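Chitinase A (Cycas revoluta, PDB 4MNK) probably hydrolyses chitin as a plant class V chitinase of glycosyl hydrolase family 18, and holds N-acetylglucosamine oligosaccharides in this crystal. Local coordinates at residues 55-59 / 110-114; 96-100 / 133-138; 201-205 / 243-247; 277-283 / 295-300. All coordinates share one frame. Where two conformers were deposited one is given. Residue numbers count along the deposited sequence, not the author numbering.

Contact 1 (55-59 / 110-114)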
loop_
_atom_site.group_PDB
_atom_site.type_symbol
_atom_site.label_atom_id
_atom_site.label_comp_id
_atom_site.label_asym_id
_atom_site.label_seq_id
_atom_site.Cartn_x
_atom_site.Cartn_y
_atom_site.Cartn_z
ATOM N N ALA A 55 -9.908 -9.810 13.692
ATOM C CA ALA A 55 -10.075 -8.363 13.553
ATOM C C ALA A 55 -10.146 -7.658 14.904
ATOM O O ALA A 55 -9.535 -6.606 15.093
ATOM C CB ALA A 55 -11.304 -8.051 12.726
ATOM N N GLU A 56 -10.888 -8.244 15.843
ATOM C CA GLU A 56 -11.013 -7.675 17.180
ATOM C C GLU A 56 -9.684 -7.683 17.935
ATOM O O GLU A 56 -9.336 -6.708 18.604
ATOM C CB GLU A 56 -12.069 -8.433 17.988
ATOM C CG GLU A 56 -12.198 -7.927 19.418
ATOM C CD GLU A 56 -13.059 -8.796 20.316
ATOM O OE1 GLU A 56 -13.239 -8.395 21.482
ATOM O OE2 GLU A 56 -13.547 -9.859 19.880
ATOM N N ASP A 57 -8.945 -8.783 17.825
ATOM C CA ASP A 57 -7.718 -8.952 18.594
ATOM C C ASP A 57 -6.533 -8.183 18.021
ATOM O O ASP A 57 -5.545 -7.964 18.717
ATOM C CB ASP A 57 -7.352 -10.435 18.711
ATOM C CG ASP A 57 -8.267 -11.207 19.649
ATOM O OD1 ASP A 57 -9.123 -10.597 20.329
ATOM O OD2 ASP A 57 -8.113 -12.444 19.706
ATOM N N PHE A 58 -6.637 -7.778 16.756
ATOM C CA PHE A 58 -5.528 -7.138 16.044
ATOM C C PHE A 58 -4.932 -5.962 16.815
ATOM O O PHE A 58 -3.725 -5.919 17.060
ATOM C CB PHE A 58 -5.978 -6.692 14.648
ATOM C CG PHE A 58 -4.887 -6.045 13.833
ATOM C CD1 PHE A 58 -3.958 -6.825 13.149
ATOM C CD2 PHE A 58 -4.799 -4.658 13.734
ATOM C CE1 PHE A 58 -2.955 -6.238 12.389
ATOM C CE2 PHE A 58 -3.795 -4.061 12.976
ATOM C CZ PHE A 58 -2.874 -4.853 12.300
ATOM N N THR A 59 -5.777 -5.005 17.190
ATOM C CA THR A 59 -5.282 -3.765 17.786
ATOM C C THR A 59 -4.694 -3.961 19.194
ATOM O O THR A 59 -3.561 -3.540 19.435
ATOM C CB THR A 59 -6.324 -2.622 17.702
ATOM O OG1 THR A 59 -6.671 -2.411 16.326
ATOM C CG2 THR A 59 -5.767 -1.332 18.282
ATOM N N TYR A 110 -14.331 -2.771 16.324
ATOM C CA TYR A 110 -13.102 -3.537 16.528
ATOM C C TYR A 110 -11.959 -2.751 17.168
ATOM O O TYR A 110 -10.870 -3.288 17.352
ATOM C CB TYR A 110 -12.639 -4.184 15.219
ATOM C CG TYR A 110 -13.590 -5.216 14.657
ATOM C CD1 TYR A 110 -14.120 -5.071 13.380
ATOM C CD2 TYR A 110 -13.950 -6.346 15.396
ATOM C CE1 TYR A 110 -14.988 -6.016 12.856
ATOM C CE2 TYR A 110 -14.825 -7.296 14.880
ATOM C CZ TYR A 110 -15.339 -7.121 13.610
ATOM O OH TYR A 110 -16.201 -8.051 13.085
ATOM N N GLY A 111 -12.200 -1.486 17.502
ATOM C CA GLY A 111 -11.206 -0.681 18.211
ATOM C C GLY A 111 -10.110 -0.097 17.336
ATOM O O GLY A 111 -9.004 0.166 17.816
ATOM N N PHE A 112 -10.415 0.106 16.056
ATOM C CA PHE A 112 -9.515 0.792 15.133
ATOM C C PHE A 112 -9.605 2.305 15.292
ATOM O O PHE A 112 -10.650 2.839 15.675
ATOM C CB PHE A 112 -9.826 0.396 13.687
ATOM C CG PHE A 112 -9.427 -1.009 13.355
ATOM C CD1 PHE A 112 -8.115 -1.300 13.001
ATOM C CD2 PHE A 112 -10.352 -2.046 13.406
ATOM C CE1 PHE A 112 -7.731 -2.602 12.697
ATOM C CE2 PHE A 112 -9.974 -3.352 13.103
ATOM C CZ PHE A 112 -8.663 -3.630 12.751
ATOM N N HIS A 113 -8.508 2.990 14.982
ATOM C CA HIS A 113 -8.446 4.449 15.095
ATOM C C HIS A 113 -8.756 5.155 13.783
ATOM O O HIS A 113 -8.793 6.384 13.727
ATOM C CB HIS A 113 -7.071 4.896 15.597
ATOM C CG HIS A 113 -6.633 4.209 16.850
ATOM N ND1 HIS A 113 -6.919 4.692 18.108
ATOM C CD2 HIS A 113 -5.923 3.072 17.034
ATOM C CE1 HIS A 113 -6.408 3.879 19.014
ATOM N NE2 HIS A 113 -5.800 2.886 18.388
ATOM N N GLY A 114 -8.978 4.389 12.723
ATOM C CA GLY A 114 -9.242 4.987 11.431
ATOM C C GLY A 114 -9.680 4.010 10.369
ATOM O O GLY A 114 -9.696 2.794 10.584
HETATM O O HOH W 1 -8.563 -4.368 16.351
HETATM O O HOH W 2 -10.552 -4.872 20.220
#
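Tyr110, Thr59 and Phe112 bury the most surface here. They join helix 52-63 to the turn that leads from helix 93-110 into strand 114-119. Both helices belong to the outer layer of the TIM barrel of family 18. Tyr110 lays its ring flat against the methyl group of Ala55. Ala55 CB sits 3.9 Å from the ring centroid, almost on the ring normal, which makes a CH-pi contact. Gly111 then ends the helix in a Schellman motif with positive phi. Thr59 fits against this turn, with its CG2 3.6 Å from Gly111 O. Its OG1 lies over one face of the Phe112 ring, 3.8 Å from CE1, and hydrogen-bonds to Thr71 of strand 70-77. Phe112 also packs on Phe58, with CE1 3.7 Å from Phe58 CD2. No direct hydrogen bond crosses the contact. Water 1 fills the gap instead. It accepts from Thr59 N at 3.0 Å and lies 2.7 Å from both Ala55 O and Tyr110 O, and either can accept from it. Water 2 joins Glu56 O (2.7 Å) to Tyr110 O (3.3 Å). The chemistry is therefore apolar packing plus water-bridged backbone, so the polar link between the two segments depends on ordered solvent.

Contact 2 (96-100 / 133-138)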
loop_
_atom_site.group_PDB
_atom_site.type_symbol
_atom_site.label_atom_id
_atom_site.label_comp_id
_atom_site.label_asym_id
_atom_site.label_seq_id
_atom_site.Cartn_x
_atom_site.Cartn_y
_atom_site.Cartn_z
ATOM N N ARG A 96 -24.301 4.361 -0.749
ATOM C CA ARG A 96 -23.227 5.165 -0.156
ATOM C C ARG A 96 -23.516 5.468 1.311
ATOM O O ARG A 96 -22.615 5.414 2.147
ATOM C CB ARG A 96 -23.003 6.468 -0.932
ATOM C CG ARG A 96 -22.484 6.278 -2.357
ATOM C CD ARG A 96 -21.850 7.552 -2.904
ATOM N NE ARG A 96 -22.722 8.717 -2.757
ATOM C CZ ARG A 96 -23.569 9.153 -3.685
ATOM N NH1 ARG A 96 -23.675 8.536 -4.857
ATOM N NH2 ARG A 96 -24.316 10.221 -3.438
ATOM N N GLN A 97 -24.775 5.770 1.620
ATOM C CA GLN A 97 -25.192 6.038 2.998
ATOM C C GLN A 97 -24.973 4.814 3.893
ATOM O O GLN A 97 -24.457 4.938 5.007
ATOM C CB GLN A 97 -26.655 6.496 3.034
ATOM C CG GLN A 97 -27.102 7.132 4.350
ATOM C CD GLN A 97 -28.417 7.893 4.226
ATOM O OE1 GLN A 97 -29.083 7.854 3.188
ATOM N NE2 GLN A 97 -28.794 8.594 5.291
ATOM N N ARG A 98 -25.355 3.637 3.398
ATOM C CA ARG A 98 -25.177 2.390 4.141
ATOM C C ARG A 98 -23.695 2.079 4.356
ATOM O O ARG A 98 -23.302 1.656 5.444
ATOM C CB ARG A 98 -25.882 1.220 3.443
ATOM C CG ARG A 98 -27.399 1.386 3.329
ATOM C CD ARG A 98 -28.098 0.089 2.949
ATOM N NE ARG A 98 -27.666 -0.432 1.652
ATOM C CZ ARG A 98 -28.175 -0.072 0.477
ATOM N NH1 ARG A 98 -29.145 0.832 0.408
ATOM N NH2 ARG A 98 -27.707 -0.615 -0.638
ATOM N N PHE A 99 -22.885 2.308 3.323
ATOM C CA PHE A 99 -21.437 2.108 3.391
ATOM C C PHE A 99 -20.804 3.018 4.438
ATOM O O PHE A 99 -19.998 2.572 5.252
ATOM C CB PHE A 99 -20.800 2.363 2.021
ATOM C CG PHE A 99 -19.292 2.274 2.015
ATOM C CD1 PHE A 99 -18.653 1.105 1.613
ATOM C CD2 PHE A 99 -18.509 3.361 2.394
ATOM C CE1 PHE A 99 -17.259 1.016 1.595
ATOM C CE2 PHE A 99 -17.114 3.281 2.383
ATOM C CZ PHE A 99 -16.493 2.105 1.983
ATOM N N VAL A 100 -21.167 4.296 4.404
ATOM C CA VAL A 100 -20.585 5.287 5.304
ATOM C C VAL A 100 -20.903 4.951 6.765
ATOM O O VAL A 100 -20.003 4.930 7.613
ATOM C CB VAL A 100 -21.034 6.718 4.915
ATOM C CG1 VAL A 100 -20.768 7.702 6.033
ATOM C CG2 VAL A 100 -20.329 7.160 3.638
ATOM N N LYS A 133 -18.154 11.800 -4.308
ATOM C CA LYS A 133 -19.392 11.814 -3.523
ATOM C C LYS A 133 -19.257 10.941 -2.276
ATOM O O LYS A 133 -19.573 11.382 -1.176
ATOM C CB LYS A 133 -20.587 11.352 -4.362
ATOM C CG LYS A 133 -20.927 12.249 -5.547
ATOM C CD LYS A 133 -22.088 11.675 -6.349
ATOM C CE LYS A 133 -22.229 12.355 -7.699
ATOM N NZ LYS A 133 -23.343 11.763 -8.491
ATOM N N LEU A 134 -18.771 9.713 -2.454
ATOM C CA LEU A 134 -18.585 8.792 -1.330
ATOM C C LEU A 134 -17.663 9.374 -0.263
ATOM O O LEU A 134 -18.004 9.391 0.922
ATOM C CB LEU A 134 -18.035 7.440 -1.803
ATOM C CG LEU A 134 -17.875 6.377 -0.707
ATOM C CD1 LEU A 134 -19.215 5.710 -0.400
ATOM C CD2 LEU A 134 -16.825 5.341 -1.095
ATOM N N VAL A 135 -16.497 9.846 -0.694
ATOM C CA VAL A 135 -15.480 10.333 0.232
ATOM C C VAL A 135 -15.929 11.607 0.955
ATOM O O VAL A 135 -15.687 11.762 2.154
ATOM C CB VAL A 135 -14.110 10.508 -0.467
ATOM C CG1 VAL A 135 -13.090 11.138 0.468
ATOM C CG2 VAL A 135 -13.592 9.160 -0.956
ATOM N N SER A 136 -16.611 12.501 0.240
ATOM C CA SER A 136 -17.126 13.719 0.864
ATOM C C SER A 136 -18.129 13.374 1.967
ATOM O O SER A 136 -18.083 13.941 3.063
ATOM C CB SER A 136 -17.760 14.640 -0.175
ATOM O OG SER A 136 -18.182 15.854 0.421
ATOM N N GLU A 137 -19.021 12.431 1.674
ATOM C CA GLU A 137 -20.014 11.965 2.641
ATOM C C GLU A 137 -19.359 11.260 3.833
ATOM O O GLU A 137 -19.784 11.433 4.978
ATOM C CB GLU A 137 -21.047 11.067 1.952
ATOM C CG GLU A 137 -21.978 11.843 1.008
ATOM C CD GLU A 137 -22.613 10.992 -0.089
ATOM O OE1 GLU A 137 -22.533 9.749 -0.035
ATOM O OE2 GLU A 137 -23.206 11.583 -1.018
ATOM N N LEU A 138 -18.310 10.489 3.563
ATOM C CA LEU A 138 -17.582 9.792 4.620
ATOM C C LEU A 138 -16.869 10.773 5.559
ATOM O O LEU A 138 -16.943 10.635 6.780
ATOM C CB LEU A 138 -16.599 8.781 4.021
ATOM C CG LEU A 138 -15.829 7.876 4.987
ATOM C CD1 LEU A 138 -16.754 7.110 5.937
ATOM C CD2 LEU A 138 -14.969 6.913 4.190
#
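Helices 93-110 and 125-149 pack side by side on the outside of the TIM barrel. Over these short segments their axes come within 9.8 Å and cross at -45°. Val100 is the central bump on the first helix. It enters the hollow between Leu134, Glu137 and Leu138. Its CG2 lies 3.9 Å from Leu138 N and 4.2 Å from Leu134 O, and its CG1 is 4.1 Å from Leu138 CD1. Leu134 is the bump from the other side. Its CD1 reaches between Arg96 and Phe99, 3.9 Å from Arg96 CG and 3.7 Å from Phe99 CD2. The long Arg96 side chain extends across the second helix and buries more surface than any other residue of the contact. Its guanidinium has Lys133 CB over one face, 3.8 Å from NE. Its edge meets Glu137 in a two-bonded salt bridge, NE to OE1 at 2.9 Å and NH2 to OE2 at 3.0 Å. Arg96 NH1 bonds to the carbonyl of Asn90, at the end of helix 80-90. That helix also covers Leu134 through Phe86 and Leu89. On the barrel side, Phe99 and Leu138 both rest on Leu117 of strand 114-119.

Contact 3 (201-205 / 243-247)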
loop_
_atom_site.group_PDB
_atom_site.type_symbol
_atom_site.label_atom_id
_atom_site.label_comp_id
_atom_site.label_asym_id
_atom_site.label_seq_id
_atom_site.Cartn_x
_atom_site.Cartn_y
_atom_site.Cartn_z
ATOM N N PHE A 201 11.161 -8.327 -20.469
ATOM C CA PHE A 201 12.484 -7.882 -20.047
ATOM C C PHE A 201 12.472 -7.667 -18.540
ATOM O O PHE A 201 11.436 -7.319 -17.971
ATOM C CB PHE A 201 12.878 -6.575 -20.741
ATOM C CG PHE A 201 13.126 -6.720 -22.214
ATOM C CD1 PHE A 201 14.288 -7.310 -22.681
ATOM C CD2 PHE A 201 12.199 -6.257 -23.131
ATOM C CE1 PHE A 201 14.516 -7.443 -24.036
ATOM C CE2 PHE A 201 12.422 -6.388 -24.487
ATOM C CZ PHE A 201 13.580 -6.983 -24.939
ATOM N N THR A 202 13.621 -7.876 -17.900
ATOM C CA THR A 202 13.762 -7.594 -16.467
ATOM C C THR A 202 13.885 -6.095 -16.234
ATOM O O THR A 202 14.404 -5.362 -17.084
ATOM C CB THR A 202 14.982 -8.299 -15.838
ATOM O OG1 THR A 202 16.190 -7.787 -16.416
ATOM C CG2 THR A 202 14.905 -9.812 -16.039
ATOM N N GLY A 203 13.400 -5.646 -15.083
ATOM C CA GLY A 203 13.441 -4.237 -14.712
ATOM C C GLY A 203 13.301 -4.060 -13.213
ATOM O O GLY A 203 13.086 -5.031 -12.484
ATOM N N ALA A 204 13.426 -2.815 -12.761
ATOM C CA ALA A 204 13.304 -2.477 -11.344
ATOM C C ALA A 204 11.845 -2.151 -11.019
ATOM O O ALA A 204 11.348 -1.091 -11.408
ATOM C CB ALA A 204 14.214 -1.306 -11.003
ATOM N N PRO A 205 11.150 -3.060 -10.301
ATOM C CA PRO A 205 9.700 -2.923 -10.109
ATOM C C PRO A 205 9.273 -1.701 -9.295
ATOM O O PRO A 205 8.126 -1.267 -9.401
ATOM C CB PRO A 205 9.316 -4.212 -9.372
ATOM C CG PRO A 205 10.443 -5.153 -9.612
ATOM C CD PRO A 205 11.661 -4.305 -9.702
ATOM N N ARG A 243 9.343 -8.504 -7.754
ATOM C CA ARG A 243 8.763 -9.080 -8.961
ATOM C C ARG A 243 9.801 -9.959 -9.640
ATOM O O ARG A 243 10.965 -9.567 -9.782
ATOM C CB ARG A 243 8.273 -7.984 -9.909
ATOM C CG ARG A 243 7.042 -7.234 -9.420
ATOM C CD ARG A 243 5.779 -8.030 -9.680
ATOM N NE ARG A 243 4.620 -7.446 -9.016
ATOM C CZ ARG A 243 3.481 -8.095 -8.794
ATOM N NH1 ARG A 243 3.342 -9.357 -9.182
ATOM N NH2 ARG A 243 2.482 -7.481 -8.180
ATOM N N SER A 244 9.376 -11.147 -10.054
ATOM C CA SER A 244 10.296 -12.142 -10.585
ATOM C C SER A 244 9.987 -12.525 -12.023
ATOM O O SER A 244 8.831 -12.488 -12.462
ATOM C CB SER A 244 10.280 -13.392 -9.707
ATOM O OG SER A 244 9.011 -14.011 -9.767
ATOM N N TRP A 245 11.043 -12.917 -12.728
ATOM C CA TRP A 245 10.978 -13.352 -14.113
ATOM C C TRP A 245 11.749 -14.656 -14.260
ATOM O O TRP A 245 12.638 -14.960 -13.454
ATOM C CB TRP A 245 11.686 -12.346 -15.016
ATOM C CG TRP A 245 10.999 -11.053 -15.329
ATOM C CD1 TRP A 245 10.291 -10.756 -16.459
ATOM C CD2 TRP A 245 11.031 -9.850 -14.552
ATOM N NE1 TRP A 245 9.856 -9.456 -16.420
ATOM C CE2 TRP A 245 10.295 -8.876 -15.261
ATOM C CE3 TRP A 245 11.588 -9.506 -13.314
ATOM C CZ2 TRP A 245 10.114 -7.577 -14.781
ATOM C CZ3 TRP A 245 11.399 -8.212 -12.833
ATOM C CH2 TRP A 245 10.666 -7.266 -13.568
ATOM N N LEU A 246 11.424 -15.403 -15.312
ATOM C CA LEU A 246 12.289 -16.470 -15.798
ATOM C C LEU A 246 13.120 -15.914 -16.948
ATOM O O LEU A 246 12.573 -15.325 -17.886
ATOM C CB LEU A 246 11.472 -17.681 -16.258
ATOM C CG LEU A 246 10.617 -18.385 -15.200
ATOM C CD1 LEU A 246 9.812 -19.514 -15.825
ATOM C CD2 LEU A 246 11.468 -18.911 -14.051
ATOM N N LEU A 247 14.436 -16.084 -16.862
ATOM C CA LEU A 247 15.354 -15.555 -17.867
ATOM C C LEU A 247 15.346 -16.390 -19.136
ATOM O O LEU A 247 15.253 -17.620 -19.082
ATOM C CB LEU A 247 16.778 -15.479 -17.309
ATOM C CG LEU A 247 17.021 -14.532 -16.131
ATOM C CD1 LEU A 247 18.393 -14.779 -15.537
ATOM C CD2 LEU A 247 16.866 -13.075 -16.544
#
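Trp245 lays its indole against the backbone of Thr202. Thr202 CA stands 3.9 Å from the centroid of the six-membered ring, 11° off the normal, a CH-pi contact over the face. The strand that carries Trp245, 234-247, starts as a barrel strand of the family 18 TIM barrel and runs on into the antiparallel strands beside it. Segment 201-205 belongs to the long loop after barrel strand 186-190, and it runs nearly antiparallel to 243-247. No hydrogen bond joins the two segments. Trp245 NE1 bonds instead to the carbonyl of Glu199, just before the loop segment. Thr202 OG1 is held by Gly254 and Ala257. The rest is packing. Leu247 CD2 meets Thr202 CG2 at 3.8 Å, and Gly203 O lies 3.5 Å from Trp245 CH2. At the other end of the contact is one of two glycan pockets. Arg243 lines it, touches a bound NAG and forms a salt bridge with Asp193, another pocket residue. The contact thus packs the loop against the base of a sugar-binding side chain, while the far end of that side chain leads away. Here the ring of Pro205 rests on Arg243, with CG 3.6 Å from CB.

Contact 4 (277-283 / 295-300)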
loop_
_atom_site.group_PDB
_atom_site.type_symbol
_atom_site.label_atom_id
_atom_site.label_comp_id
_atom_site.label_asym_id
_atom_site.label_seq_id
_atom_site.Cartn_x
_atom_site.Cartn_y
_atom_site.Cartn_z
ATOM N N PHE A 277 16.519 -17.088 -1.106
ATOM C CA PHE A 277 17.044 -17.198 -2.468
ATOM C C PHE A 277 18.539 -16.868 -2.495
ATOM O O PHE A 277 19.339 -17.624 -3.058
ATOM C CB PHE A 277 16.231 -16.258 -3.369
ATOM C CG PHE A 277 16.514 -16.376 -4.847
ATOM C CD1 PHE A 277 16.687 -15.222 -5.606
ATOM C CD2 PHE A 277 16.554 -17.612 -5.492
ATOM C CE1 PHE A 277 16.919 -15.292 -6.980
ATOM C CE2 PHE A 277 16.788 -17.692 -6.868
ATOM C CZ PHE A 277 16.973 -16.528 -7.610
ATOM N N ILE A 278 18.912 -15.763 -1.850
ATOM C CA ILE A 278 20.308 -15.330 -1.760
ATOM C C ILE A 278 21.159 -16.310 -0.939
ATOM O O ILE A 278 22.259 -16.685 -1.355
ATOM C CB ILE A 278 20.414 -13.884 -1.198
ATOM C CG1 ILE A 278 19.789 -12.881 -2.177
ATOM C CG2 ILE A 278 21.866 -13.506 -0.911
ATOM C CD1 ILE A 278 19.427 -11.544 -1.558
ATOM N N ARG A 279 20.653 -16.729 0.221
ATOM C CA ARG A 279 21.367 -17.703 1.051
ATOM C C ARG A 279 21.546 -19.051 0.343
ATOM O O ARG A 279 22.504 -19.779 0.613
ATOM C CB ARG A 279 20.690 -17.869 2.416
ATOM C CG ARG A 279 21.124 -16.819 3.437
ATOM C CD ARG A 279 20.543 -17.075 4.820
ATOM N NE ARG A 279 19.280 -16.370 5.004
ATOM C CZ ARG A 279 18.076 -16.919 4.864
ATOM N NH1 ARG A 279 16.995 -16.178 5.050
ATOM N NH2 ARG A 279 17.947 -18.202 4.548
ATOM N N GLY A 280 20.643 -19.357 -0.585
ATOM C CA GLY A 280 20.722 -20.568 -1.388
ATOM C C GLY A 280 21.557 -20.446 -2.652
ATOM O O GLY A 280 21.559 -21.356 -3.481
ATOM N N GLY A 281 22.261 -19.327 -2.808
ATOM C CA GLY A 281 23.211 -19.177 -3.908
ATOM C C GLY A 281 22.941 -18.090 -4.933
ATOM O O GLY A 281 23.746 -17.903 -5.843
ATOM N N ALA A 282 21.823 -17.377 -4.813
ATOM C CA ALA A 282 21.550 -16.266 -5.727
ATOM C C ALA A 282 22.494 -15.101 -5.451
ATOM O O ALA A 282 22.879 -14.866 -4.304
ATOM C CB ALA A 282 20.113 -15.817 -5.614
ATOM N N ARG A 283 22.867 -14.380 -6.506
ATOM C CA ARG A 283 23.733 -13.215 -6.369
ATOM C C ARG A 283 22.900 -11.945 -6.285
ATOM O O ARG A 283 22.081 -11.676 -7.166
ATOM C CB ARG A 283 24.712 -13.118 -7.544
ATOM C CG ARG A 283 25.714 -11.970 -7.420
ATOM C CD ARG A 283 26.676 -11.909 -8.600
ATOM N NE ARG A 283 27.515 -13.104 -8.708
ATOM C CZ ARG A 283 28.687 -13.267 -8.098
ATOM N NH1 ARG A 283 29.184 -12.313 -7.318
ATOM N NH2 ARG A 283 29.367 -14.393 -8.269
ATOM N N ALA A 295 18.352 -9.964 -7.705
ATOM C CA ALA A 295 19.078 -11.184 -7.397
ATOM C C ALA A 295 18.741 -12.234 -8.434
ATOM O O ALA A 295 17.614 -12.293 -8.927
ATOM C CB ALA A 295 18.740 -11.675 -5.998
ATOM N N TYR A 296 19.724 -13.060 -8.772
ATOM C CA TYR A 296 19.527 -14.078 -9.792
ATOM C C TYR A 296 20.283 -15.358 -9.474
ATOM O O TYR A 296 21.341 -15.330 -8.845
ATOM C CB TYR A 296 19.921 -13.544 -11.177
ATOM C CG TYR A 296 21.382 -13.165 -11.295
ATOM C CD1 TYR A 296 21.810 -11.867 -11.014
ATOM C CD2 TYR A 296 22.339 -14.108 -11.674
ATOM C CE1 TYR A 296 23.153 -11.516 -11.114
ATOM C CE2 TYR A 296 23.683 -13.768 -11.772
ATOM C CZ TYR A 296 24.081 -12.474 -11.490
ATOM O OH TYR A 296 25.412 -12.137 -11.595
ATOM N N LYS A 297 19.713 -16.474 -9.911
ATOM C CA LYS A 297 20.358 -17.773 -9.860
ATOM C C LYS A 297 19.769 -18.588 -10.995
ATOM O O LYS A 297 18.549 -18.643 -11.151
ATOM C CB LYS A 297 20.108 -18.478 -8.522
ATOM C CG LYS A 297 21.004 -19.702 -8.316
ATOM C CD LYS A 297 20.865 -20.323 -6.933
ATOM C CE LYS A 297 19.824 -21.424 -6.912
ATOM N NZ LYS A 297 19.769 -22.125 -5.593
ATOM N N ASP A 298 20.638 -19.209 -11.788
ATOM C CA ASP A 298 20.209 -19.980 -12.952
ATOM C C ASP A 298 19.233 -19.155 -13.806
ATOM O O ASP A 298 19.601 -18.070 -14.253
ATOM C CB ASP A 298 19.670 -21.350 -12.521
ATOM C CG ASP A 298 20.728 -22.181 -11.806
ATOM O OD1 ASP A 298 21.888 -22.193 -12.273
ATOM O OD2 ASP A 298 20.415 -22.811 -10.773
ATOM N N ASN A 299 18.004 -19.627 -14.006
ATOM C CA ASN A 299 17.042 -18.885 -14.833
ATOM C C ASN A 299 16.046 -18.003 -14.066
ATOM O O ASN A 299 15.069 -17.532 -14.645
ATOM C CB ASN A 299 16.300 -19.832 -15.790
ATOM C CG ASN A 299 15.343 -20.766 -15.075
ATOM O OD1 ASN A 299 15.575 -21.166 -13.932
ATOM N ND2 ASN A 299 14.259 -21.126 -15.754
ATOM N N VAL A 300 16.292 -17.771 -12.778
ATOM C CA VAL A 300 15.377 -16.970 -11.959
ATOM C C VAL A 300 15.992 -15.613 -11.608
ATOM O O VAL A 300 17.137 -15.539 -11.165
ATOM C CB VAL A 300 14.930 -17.738 -10.684
ATOM C CG1 VAL A 300 14.041 -16.872 -9.802
ATOM C CG2 VAL A 300 14.198 -19.021 -11.062
HETATM O O HOH W 3 18.553 -20.181 -3.784
#
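In the alpha+beta insertion of the barrel, as in class V chitinases, helix 271-279 ends and the chain turns back to pair with the hairpin of strands 292-297 and 300-304. Gly281 is the C-prime residue of a Schellman motif. Its N bonds to Ile278 O at 3.0 Å, and Ala282 N bonds to Phe277 O at 3.1 Å. At the backbone angles of Gly281 a CB would jam against the carbonyl of Gly280 and crowd Lys297 CD. Lys297 NZ donates to Gly280 O at 2.9 Å. It also donates to water 3 at 2.9 Å, which in turn donates to Phe277 O at 2.8 Å. Arg283 and Tyr296 form an antiparallel hydrogen-bonded pair, with Arg283 N to Tyr296 O at 2.9 Å and Tyr296 N to Arg283 O at 3.2 Å. Lys297 and Val300 exchange backbone bonds across a type II' turn. Phe277 CZ packs on Val300 CG1 at 3.7 Å. In strand 300-304, Phe277 also touches Val302, Ile278 and Ala295 meet Tyr304, and Tyr296 lies on Trp301.

In the fold
Contacts 1 and 2 belong to the helical coat of the barrel, contacts 3 and 4 to the region of antiparallel strands beside it. Contact 2 is buried, contacts 1 and 3 are partly buried, and contact 4 is on the surface. Contacts 1 and 2 share helix 93-110, at its end and near its start. Contacts 3 and 4 touch: Leu247 N and Asn299 O are 2.7 Å apart, a probable hydrogen bond. Both reach one sheet, through strand 234-247 and strand 292-297. Contact 2 adds a salt bridge to apolar packing, contact 1 water bridges. Contact 3 packs round an indole, and contact 4 uses backbone bonds plus a lysine. Contact 3 alone contains a residue of the sugar pocket.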